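Local coordinates for protein carbohydrate esterase family 2 (CE2) (Chaetomium olivicolor, PDB 4XVH) that probably removes acetyl groups from xylan, as a carbohydrate esterase of family 2 that joins a jelly-roll beta-sandwich domain to an SGNH-type hydrolase domain, at residues L15-F26 with K74-P85. Numbering follows the deposited sequence. Where two conformers were deposited one is given.
Sequences LSWPGTGVSFAF and KHTVVLRRRSEP
Arg81 reaches from the end of strand 74-81 into the loop 16-20 and shows how one guanidinium can organise a run of backbone carbonyls. Its NE and NH2 both close on the same atom, Ser16 O, at 3.0 and 3.1 Å; NE approaches from above the carbonyl plane. The chain turns at chi3 (99°), which lays one guanidinium face under Leu15 O of strand 14-15 and the other against Ser83 O; NH1 goes on to Asn42 OD1, and NH2 also to Gly88 O. Its backbone is held as well: Gly19, in the type II turn Trp17-Thr20, donates its N-H across to Arg81 O (2.9 Å). Replacing the arginine by a leucine would probably leave Ser16 O without either donor and let the loop shift.

Farther along the antiparallel strands 21-26 and 74-81, Phe26 and Val77 bury the most surface after Arg81. Val77 touches two rings with different atoms: its CB lies over one face of Phe24, 3.8 Å from the ring centroid in a CH-pi contact, whereas CG2 meets the edge of Phe26 at CE1 (3.7 Å). Phe26 CG stands between the backbone N and the carbonyl carbon (chi1 69°), which carries CE1 and CZ of the ring across to His75 CB. Ile95 and Thr97 of strand 88-97 meet the two phenylalanines, so this hydrophobic face fills the interior between the two sheets of a jelly-roll beta-sandwich.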
ATOM      1  N   LEU A  15     -11.963  -4.694  -5.708  1.00 21.61           N
ATOM      2  CA  LEU A  15     -11.058  -4.148  -4.708  1.00 21.65           C
ATOM      3  C   LEU A  15      -9.949  -5.158  -4.503  1.00 21.41           C
ATOM      4  O   LEU A  15     -10.088  -6.127  -3.752  1.00 22.54           O
ATOM      5  CB  LEU A  15     -11.795  -3.852  -3.413  1.00 21.50           C
ATOM      6  CG  LEU A  15     -13.016  -2.944  -3.589  1.00 22.35           C
ATOM      7  CD1 LEU A  15     -13.580  -2.702  -2.183  1.00 23.84           C
ATOM      8  CD2 LEU A  15     -12.662  -1.601  -4.281  1.00 21.97           C
ATOM      9  N   SER A  16      -8.857  -4.932  -5.213  1.00 20.62           N
ATOM     10  CA  SER A  16      -7.751  -5.879  -5.270  1.00 20.97           C
ATOM     11  C   SER A  16      -6.550  -5.373  -4.469  1.00 20.36           C
ATOM     12  O   SER A  16      -6.132  -6.000  -3.501  1.00 20.54           O
ATOM     13  CB  SER A  16      -7.346  -6.112  -6.727  1.00 21.46           C
ATOM     14  OG  SER A  16      -6.219  -6.959  -6.781  1.00 23.38           O
ATOM     15  N   TRP A  17      -5.972  -4.240  -4.866  1.00 18.61           N
ATOM     16  CA  TRP A  17      -4.844  -3.695  -4.107  1.00 16.77           C
ATOM     17  C   TRP A  17      -5.253  -3.257  -2.680  1.00 15.97           C
ATOM     18  O   TRP A  17      -6.417  -2.935  -2.419  1.00 16.06           O
ATOM     19  CB  TRP A  17      -4.229  -2.515  -4.888  1.00 15.92           C
ATOM     20  CG  TRP A  17      -3.642  -2.910  -6.208  1.00 17.22           C
ATOM     21  CD1 TRP A  17      -4.123  -2.580  -7.455  1.00 18.94           C
ATOM     22  CD2 TRP A  17      -2.496  -3.764  -6.433  1.00 18.33           C
ATOM     23  NE1 TRP A  17      -3.325  -3.151  -8.436  1.00 19.82           N
ATOM     24  CE2 TRP A  17      -2.321  -3.875  -7.834  1.00 19.41           C
ATOM     25  CE3 TRP A  17      -1.606  -4.445  -5.585  1.00 18.00           C
ATOM     26  CZ2 TRP A  17      -1.282  -4.629  -8.405  1.00 19.91           C
ATOM     27  CZ3 TRP A  17      -0.571  -5.189  -6.159  1.00 18.10           C
ATOM     28  CH2 TRP A  17      -0.419  -5.267  -7.550  1.00 19.45           C
ATOM     29  N   PRO A  18      -4.292  -3.260  -1.740  1.00 17.08           N
ATOM     30  CA  PRO A  18      -4.558  -2.745  -0.396  1.00 16.46           C
ATOM     31  C   PRO A  18      -4.999  -1.297  -0.467  1.00 17.40           C
ATOM     32  O   PRO A  18      -4.515  -0.553  -1.332  1.00 15.99           O
ATOM     33  CB  PRO A  18      -3.191  -2.835   0.309  1.00 16.64           C
ATOM     34  CG  PRO A  18      -2.427  -3.880  -0.467  1.00 15.64           C
ATOM     35  CD  PRO A  18      -2.881  -3.651  -1.902  1.00 16.57           C
ATOM     36  N   GLY A  19      -5.901  -0.903   0.425  1.00 17.60           N
ATOM     37  CA  GLY A  19      -6.293   0.500   0.518  1.00 17.76           C
ATOM     38  C   GLY A  19      -7.372   0.880  -0.471  1.00 19.18           C
ATOM     39  O   GLY A  19      -7.935   1.973  -0.345  1.00 19.66           O
ATOM     40  N   THR A  20      -7.679   0.014  -1.447  1.00 17.23           N
ATOM     41  CA  THR A  20      -8.691   0.411  -2.435  1.00 18.53           C
ATOM     42  C   THR A  20     -10.097   0.404  -1.828  1.00 18.02           C
ATOM     43  O   THR A  20     -10.367  -0.295  -0.842  1.00 17.47           O
ATOM     44  CB  THR A  20      -8.685  -0.497  -3.674  1.00 18.59           C
ATOM     45  OG1 THR A  20      -8.746  -1.867  -3.267  1.00 17.98           O
ATOM     46  CG2 THR A  20      -7.398  -0.227  -4.509  1.00 14.97           C
ATOM     47  N   GLY A  21     -11.015   1.154  -2.426  1.00 18.55           N
ATOM     48  CA  GLY A  21     -12.342   1.233  -1.840  1.00 18.39           C
ATOM     49  C   GLY A  21     -13.218   2.295  -2.446  1.00 19.36           C
ATOM     50  O   GLY A  21     -13.090   2.599  -3.637  1.00 20.97           O
ATOM     51  N   VAL A  22     -14.143   2.839  -1.657  1.00 18.02           N
ATOM     52  CA  VAL A  22     -15.102   3.800  -2.214  1.00 19.58           C
ATOM     53  C   VAL A  22     -15.427   4.868  -1.188  1.00 20.16           C
ATOM     54  O   VAL A  22     -15.328   4.630   0.039  1.00 18.63           O
ATOM     55  CB  VAL A  22     -16.424   3.130  -2.674  1.00 24.11           C
ATOM     56  CG1 VAL A  22     -16.196   2.174  -3.862  1.00 23.80           C
ATOM     57  CG2 VAL A  22     -17.116   2.403  -1.495  1.00 22.44           C
ATOM     58  N   SER A  23     -15.765   6.056  -1.672  1.00 20.00           N
ATOM     59  CA  SER A  23     -16.194   7.143  -0.813  0.50 20.03           C
ATOM     60  C   SER A  23     -17.481   7.735  -1.374  1.00 21.44           C
ATOM     61  O   SER A  23     -17.578   7.962  -2.587  1.00 22.00           O
ATOM     62  CB  SER A  23     -15.092   8.219  -0.709  0.50 20.01           C
ATOM     63  OG  SER A  23     -15.607   9.477  -0.273  0.50 20.13           O
ATOM     64  N   PHE A  24     -18.458   8.007  -0.525  1.00 22.82           N
ATOM     65  CA  PHE A  24     -19.684   8.629  -1.004  1.00 24.07           C
ATOM     66  C   PHE A  24     -20.385   9.304   0.160  1.00 26.06           C
ATOM     67  O   PHE A  24     -19.931   9.218   1.316  1.00 25.26           O
ATOM     68  CB  PHE A  24     -20.594   7.596  -1.714  1.00 23.07           C
ATOM     69  CG  PHE A  24     -21.054   6.431  -0.839  1.00 23.16           C
ATOM     70  CD1 PHE A  24     -20.295   5.275  -0.739  1.00 22.06           C
ATOM     71  CD2 PHE A  24     -22.278   6.489  -0.167  1.00 24.65           C
ATOM     72  CE1 PHE A  24     -20.734   4.191   0.057  1.00 22.57           C
ATOM     73  CE2 PHE A  24     -22.735   5.420   0.639  1.00 24.57           C
ATOM     74  CZ  PHE A  24     -21.963   4.268   0.745  1.00 23.23           C
ATOM     75  N   ALA A  25     -21.453  10.027  -0.142  1.00 27.29           N
ATOM     76  CA  ALA A  25     -22.246  10.628   0.910  1.00 28.87           C
ATOM     77  C   ALA A  25     -23.705  10.427   0.551  1.00 30.95           C
ATOM     78  O   ALA A  25     -24.052  10.312  -0.636  1.00 31.54           O
ATOM     79  CB  ALA A  25     -21.907  12.105   1.072  1.00 29.74           C
ATOM     80  N   PHE A  26     -24.562  10.353   1.562  1.00 31.14           N
ATOM     81  CA  PHE A  26     -25.975  10.203   1.295  1.00 32.16           C
ATOM     82  C   PHE A  26     -26.768  10.964   2.345  1.00 33.51           C
ATOM     83  O   PHE A  26     -26.236  11.351   3.398  1.00 32.67           O
ATOM     84  CB  PHE A  26     -26.385   8.723   1.280  1.00 32.03           C
ATOM     85  CG  PHE A  26     -26.330   8.058   2.635  1.00 31.94           C
ATOM     86  CD1 PHE A  26     -25.118   7.612   3.160  1.00 30.70           C
ATOM     87  CD2 PHE A  26     -27.484   7.856   3.371  1.00 33.20           C
ATOM     88  CE1 PHE A  26     -25.057   7.000   4.394  1.00 30.61           C
ATOM     89  CE2 PHE A  26     -27.435   7.248   4.618  1.00 33.43           C
ATOM     90  CZ  PHE A  26     -26.229   6.817   5.135  1.00 32.04           C
ATOM     91  N   LYS A  74     -27.704  13.772   6.574  1.00 32.50           N
ATOM     92  CA  LYS A  74     -26.510  13.575   5.742  1.00 33.33           C
ATOM     93  C   LYS A  74     -25.462  12.701   6.442  1.00 29.33           C
ATOM     94  O   LYS A  74     -25.196  12.867   7.638  1.00 29.31           O
ATOM     95  CB  LYS A  74     -25.900  14.934   5.347  1.00 36.93           C
ATOM     96  CG  LYS A  74     -24.565  14.788   4.618  1.00 39.86           C
ATOM     97  CD  LYS A  74     -24.050  16.097   4.044  1.00 44.07           C
ATOM     98  CE  LYS A  74     -22.698  15.874   3.337  1.00 45.75           C
ATOM     99  NZ  LYS A  74     -22.190  17.147   2.757  1.00 49.40           N
ATOM    100  N   HIS A  75     -24.894  11.741   5.723  1.00 26.91           N
ATOM    101  CA  HIS A  75     -23.795  10.957   6.275  1.00 25.27           C
ATOM    102  C   HIS A  75     -22.733  10.746   5.189  1.00 25.07           C
ATOM    103  O   HIS A  75     -23.057  10.784   4.000  1.00 25.97           O
ATOM    104  CB  HIS A  75     -24.290   9.617   6.821  1.00 25.50           C
ATOM    105  CG  HIS A  75     -25.262   9.766   7.947  1.00 26.69           C
ATOM    106  ND1 HIS A  75     -24.865  10.026   9.244  1.00 26.84           N
ATOM    107  CD2 HIS A  75     -26.617   9.760   7.958  1.00 27.62           C
ATOM    108  CE1 HIS A  75     -25.940  10.157  10.009  1.00 28.62           C
ATOM    109  NE2 HIS A  75     -27.014   9.992   9.252  1.00 29.25           N
ATOM    110  N   THR A  76     -21.477  10.598   5.609  1.00 24.72           N
ATOM    111  CA  THR A  76     -20.380  10.269   4.705  1.00 23.96           C
ATOM    112  C   THR A  76     -19.968   8.833   4.967  1.00 22.84           C
ATOM    113  O   THR A  76     -20.027   8.346   6.103  1.00 22.57           O
ATOM    114  CB  THR A  76     -19.143  11.181   4.886  1.00 24.56           C
ATOM    115  OG1 THR A  76     -18.632  11.038   6.222  1.00 25.51           O
ATOM    116  CG2 THR A  76     -19.475  12.647   4.622  1.00 25.88           C
ATOM    117  N   VAL A  77     -19.546   8.155   3.909  1.00 22.21           N
ATOM    118  CA  VAL A  77     -19.093   6.777   4.009  1.00 21.23           C
ATOM    119  C   VAL A  77     -17.777   6.627   3.249  1.00 21.86           C
ATOM    120  O   VAL A  77     -17.676   7.002   2.066  1.00 22.24           O
ATOM    121  CB  VAL A  77     -20.130   5.787   3.444  1.00 20.72           C
ATOM    122  CG1 VAL A  77     -19.634   4.387   3.578  1.00 20.02           C
ATOM    123  CG2 VAL A  77     -21.485   5.950   4.163  1.00 21.15           C
ATOM    124  N   VAL A  78     -16.771   6.107   3.944  1.00 20.34           N
ATOM    125  CA  VAL A  78     -15.499   5.741   3.304  1.00 20.20           C
ATOM    126  C   VAL A  78     -15.168   4.298   3.650  1.00 21.79           C
ATOM    127  O   VAL A  78     -15.092   3.931   4.831  1.00 23.43           O
ATOM    128  CB  VAL A  78     -14.347   6.663   3.742  1.00 19.03           C
ATOM    129  CG1 VAL A  78     -12.989   6.197   3.147  1.00 20.06           C
ATOM    130  CG2 VAL A  78     -14.642   8.092   3.317  1.00 19.00           C
ATOM    131  N   LEU A  79     -15.044   3.473   2.620  1.00 20.45           N
ATOM    132  CA  LEU A  79     -14.629   2.079   2.753  1.00 20.97           C
ATOM    133  C   LEU A  79     -13.230   1.886   2.210  1.00 19.56           C
ATOM    134  O   LEU A  79     -12.971   2.243   1.046  1.00 18.48           O
ATOM    135  CB  LEU A  79     -15.586   1.161   1.968  1.00 23.91           C
ATOM    136  CG  LEU A  79     -15.258  -0.338   1.942  1.00 25.40           C
ATOM    137  CD1 LEU A  79     -15.646  -0.933   3.279  1.00 26.32           C
ATOM    138  CD2 LEU A  79     -16.007  -1.074   0.814  1.00 27.12           C
ATOM    139  N   ARG A  80     -12.349   1.277   2.997  1.00 19.26           N
ATOM    140  CA  ARG A  80     -11.024   0.963   2.499  1.00 20.02           C
ATOM    141  C   ARG A  80     -10.535  -0.433   2.864  1.00 20.95           C
ATOM    142  O   ARG A  80     -10.706  -0.863   4.010  1.00 18.98           O
ATOM    143  CB  ARG A  80     -10.043   1.986   3.006  1.00 20.17           C
ATOM    144  CG  ARG A  80     -10.054   3.246   2.146  1.00 20.63           C
ATOM    145  CD  ARG A  80      -9.008   4.123   2.640  1.00 20.15           C
ATOM    146  NE  ARG A  80      -8.952   5.456   2.035  1.00 20.54           N
ATOM    147  CZ  ARG A  80      -8.396   5.747   0.861  1.00 20.92           C
ATOM    148  NH1 ARG A  80      -7.943   4.786   0.071  1.00 21.45           N
ATOM    149  NH2 ARG A  80      -8.330   7.007   0.462  1.00 21.47           N
ATOM    150  N   ARG A  81      -9.974  -1.146   1.908  1.00 17.36           N
ATOM    151  CA  ARG A  81      -9.409  -2.445   2.128  1.00 18.83           C
ATOM    152  C   ARG A  81      -8.209  -2.354   3.047  1.00 18.11           C
ATOM    153  O   ARG A  81      -7.316  -1.633   2.799  1.00 18.13           O
ATOM    154  CB  ARG A  81      -8.908  -3.037   0.828  1.00 20.67           C
ATOM    155  CG  ARG A  81      -9.630  -4.235   0.309  1.00 22.75           C
ATOM    156  CD  ARG A  81      -9.191  -4.533  -1.094  1.00 22.72           C
ATOM    157  NE  ARG A  81      -8.213  -5.567  -1.315  1.00 22.50           N
ATOM    158  CZ  ARG A  81      -8.344  -6.827  -0.973  1.00 22.74           C
ATOM    159  NH1 ARG A  81      -9.347  -7.204  -0.251  1.00 22.72           N
ATOM    160  NH2 ARG A  81      -7.431  -7.680  -1.293  1.00 22.92           N
ATOM    161  N   ARG A  82      -8.183  -3.193   4.044  1.00 16.33           N
ATOM    162  CA  ARG A  82      -7.039  -3.291   4.946  1.00 15.57           C
ATOM    163  C   ARG A  82      -5.979  -4.266   4.407  1.00 17.46           C
ATOM    164  O   ARG A  82      -4.794  -4.162   4.755  1.00 15.83           O
ATOM    165  CB  ARG A  82      -7.499  -3.808   6.326  1.00 16.14           C
ATOM    166  CG  ARG A  82      -8.432  -2.879   7.084  1.00 16.26           C
ATOM    167  CD  ARG A  82      -9.243  -3.642   8.104  1.00 17.60           C
ATOM    168  NE  ARG A  82      -8.438  -4.331   9.114  1.00 17.06           N
ATOM    169  CZ  ARG A  82      -7.957  -3.755  10.227  1.00 19.41           C
ATOM    170  NH1 ARG A  82      -8.197  -2.473  10.500  1.00 17.15           N
ATOM    171  NH2 ARG A  82      -7.255  -4.480  11.105  1.00 20.08           N
ATOM    172  N   SER A  83      -6.437  -5.245   3.616  1.00 16.98           N
ATOM    173  CA  SER A  83      -5.649  -6.429   3.294  1.00 16.95           C
ATOM    174  C   SER A  83      -5.246  -6.498   1.829  1.00 17.24           C
ATOM    175  O   SER A  83      -5.488  -5.554   1.061  1.00 18.13           O
ATOM    176  CB  SER A  83      -6.433  -7.705   3.672  1.00 16.98           C
ATOM    177  OG  SER A  83      -7.698  -7.729   3.027  1.00 16.76           O
ATOM    178  N   GLU A  84      -4.667  -7.625   1.416  1.00 16.41           N
ATOM    179  CA  GLU A  84      -3.953  -7.658   0.132  1.00 17.77           C
ATOM    180  C   GLU A  84      -4.432  -8.786  -0.793  1.00 19.38           C
ATOM    181  O   GLU A  84      -5.088  -9.728  -0.350  1.00 19.25           O
ATOM    182  CB  GLU A  84      -2.444  -7.799   0.395  1.00 17.48           C
ATOM    183  CG  GLU A  84      -2.086  -9.200   0.955  1.00 16.85           C
ATOM    184  CD  GLU A  84      -0.592  -9.353   1.196  1.00 16.94           C
ATOM    185  OE1 GLU A  84       0.176  -9.333   0.193  1.00 16.81           O
ATOM    186  OE2 GLU A  84      -0.200  -9.462   2.385  1.00 16.09           O
ATOM    187  N   PRO A  85      -4.094  -8.695  -2.082  1.00 20.61           N
ATOM    188  CA  PRO A  85      -4.615  -9.673  -3.041  1.00 22.66           C
ATOM    189  C   PRO A  85      -4.250 -11.117  -2.723  1.00 23.98           C
ATOM    190  O   PRO A  85      -5.027 -12.017  -3.050  1.00 24.19           O
ATOM    191  CB  PRO A  85      -3.975  -9.252  -4.376  1.00 23.72           C
ATOM    192  CG  PRO A  85      -3.274  -7.979  -4.134  1.00 21.88           C
ATOM    193  CD  PRO A  85      -3.459  -7.538  -2.735  1.00 19.39           C
TER